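Local coordinates for protein TudS (Uncultured bacterium, PDB 6Z96) that removes sulfur from thiouracil without net redox chemistry, using a [4Fe-4S] cluster that probably takes up the sulfur as a [4Fe-5S] intermediate, at residues Pro55-Gln60 with Val64-Gly69. Numbering follows the deposited sequence.
Sequences PPAERQ and VVTESG. With EDO (1,2-ethanediol), chain E.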
# COMPACT_ATOMS: atom_id res chain seq x y z
N PRO A 55 -13.29 -9.79 -5.52
CA PRO A 55 -14.25 -8.73 -5.87
C PRO A 55 -13.75 -7.38 -5.39
O PRO A 55 -13.09 -7.29 -4.34
CB PRO A 55 -15.52 -9.12 -5.11
CG PRO A 55 -15.30 -10.48 -4.57
CD PRO A 55 -13.82 -10.74 -4.53
N PRO A 56 -14.15 -6.29 -6.07
CA PRO A 56 -13.81 -4.95 -5.56
C PRO A 56 -14.39 -4.74 -4.17
O PRO A 56 -15.45 -5.28 -3.84
CB PRO A 56 -14.49 -4.00 -6.55
CG PRO A 56 -14.75 -4.82 -7.77
CD PRO A 56 -14.95 -6.22 -7.31
N ALA A 57 -13.67 -4.01 -3.36
CA ALA A 57 -14.14 -3.72 -1.99
C ALA A 57 -13.92 -2.28 -1.68
O ALA A 57 -13.03 -1.63 -2.25
CB ALA A 57 -13.41 -4.60 -0.99
N GLU A 58 -14.75 -1.74 -0.78
CA GLU A 58 -14.61 -0.35 -0.36
C GLU A 58 -14.73 -0.27 1.16
O GLU A 58 -15.40 -1.09 1.79
CB GLU A 58 -15.68 0.56 -1.02
CG GLU A 58 -15.52 0.61 -2.53
CD GLU A 58 -16.39 1.54 -3.37
OE1 GLU A 58 -16.27 1.45 -4.61
OE2 GLU A 58 -17.15 2.37 -2.82
N ARG A 59 -14.09 0.76 1.72
CA ARG A 59 -14.24 0.98 3.16
C ARG A 59 -15.63 1.55 3.43
O ARG A 59 -16.17 2.32 2.62
CB ARG A 59 -13.20 1.99 3.66
CG ARG A 59 -11.77 1.47 3.56
CD ARG A 59 -10.83 2.37 4.33
NE ARG A 59 -11.13 2.27 5.76
CZ ARG A 59 -10.36 2.73 6.73
NH1 ARG A 59 -9.22 3.36 6.43
NH2 ARG A 59 -10.72 2.60 8.00
N GLN A 60 -16.19 1.20 4.58
CA GLN A 60 -17.42 1.79 5.09
C GLN A 60 -17.05 2.02 6.54
O GLN A 60 -17.27 1.16 7.39
CB GLN A 60 -18.61 0.85 4.93
CG GLN A 60 -18.99 0.69 3.46
CD GLN A 60 -20.26 -0.10 3.27
OE1 GLN A 60 -20.71 -0.85 4.15
NE2 GLN A 60 -20.85 0.00 2.08
N VAL A 64 -14.70 -3.10 5.85
CA VAL A 64 -14.34 -3.16 4.43
C VAL A 64 -15.26 -4.23 3.86
O VAL A 64 -15.37 -5.33 4.44
CB VAL A 64 -12.87 -3.51 4.15
CG1 VAL A 64 -12.60 -3.40 2.64
CG2 VAL A 64 -11.94 -2.57 4.93
N VAL A 65 -16.04 -3.86 2.84
CA VAL A 65 -17.03 -4.79 2.31
C VAL A 65 -16.97 -4.85 0.79
O VAL A 65 -16.51 -3.91 0.14
CB VAL A 65 -18.46 -4.38 2.75
CG1 VAL A 65 -18.58 -4.28 4.26
CG2 VAL A 65 -18.89 -3.08 2.07
N THR A 66 -17.51 -5.93 0.23
CA THR A 66 -17.66 -6.01 -1.22
C THR A 66 -19.08 -5.47 -1.59
O THR A 66 -19.90 -5.24 -0.70
CB THR A 66 -17.50 -7.45 -1.69
OG1 THR A 66 -18.61 -8.24 -1.25
CG2 THR A 66 -16.17 -8.05 -1.26
N GLU A 67 -19.36 -5.29 -2.90
CA GLU A 67 -20.68 -4.77 -3.31
C GLU A 67 -21.83 -5.69 -2.90
O GLU A 67 -22.93 -5.21 -2.63
CB GLU A 67 -20.71 -4.53 -4.83
CG GLU A 67 -21.86 -3.63 -5.23
CD GLU A 67 -21.91 -3.27 -6.70
OE1 GLU A 67 -20.93 -3.56 -7.42
OE2 GLU A 67 -22.93 -2.68 -7.13
N SER A 68 -21.57 -7.00 -2.82
CA SER A 68 -22.59 -7.95 -2.38
C SER A 68 -22.83 -7.93 -0.85
O SER A 68 -23.71 -8.64 -0.36
CB SER A 68 -22.21 -9.36 -2.80
OG SER A 68 -21.12 -9.85 -2.04
N GLY A 69 -22.02 -7.18 -0.11
CA GLY A 69 -22.16 -7.10 1.34
C GLY A 69 -21.26 -8.03 2.13
O GLY A 69 -21.35 -8.04 3.35
C1 EDO E . -10.40 -6.14 -3.08
O1 EDO E . -9.90 -4.88 -2.66
C2 EDO E . -10.76 -7.01 -1.93
O2 EDO E . -11.53 -8.15 -2.31
O HOH W 1 -17.67 -6.01 -5.17
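Glu58 and Val65 form the hydrogen-bonded pair of a small antiparallel beta hairpin, strands 57-60 and 63-66, at the protein surface. Glu58 N reaches Val65 O at 2.9 Å, and Val65 N returns to Glu58 O at 3.0 Å. On the face of these two residues, the extended Gln60 side chain crosses Val65 at about a right angle and lays its amide against one methyl, Gln60 CD to Val65 CG2 3.5 Å. Val65 chi1 of -56° sets CG1 anti to the carbonyl carbon and leaves CG2, between the backbone N and that carbon, to meet the amide. Gln60 NE2 donates a hydrogen bond to Gly112 O and Glu58 OE2 accepts one from Phe114 N, tying the hairpin to the segment between strands 108-110 and 118-120. On the other face Val64 CG1 packs on Ala57 CB at 3.9 Å, while Val64 CG2 lies beside the aliphatic start of Arg59, whose NH1 and NH2 donate hydrogen bonds to Glu122 O and Gly61 O respectively. Farther along, the Thr66 methyl meets the Pro55 ring obliquely, Thr66 CG2 to Pro55 CB 4.0 Å, and Thr66 OG1 accepts from Leu70 N. Past Ala57 and Thr66 one water links the two chains, donating to Pro56 O at 2.7 Å and accepting from Glu67 N at 2.9 Å.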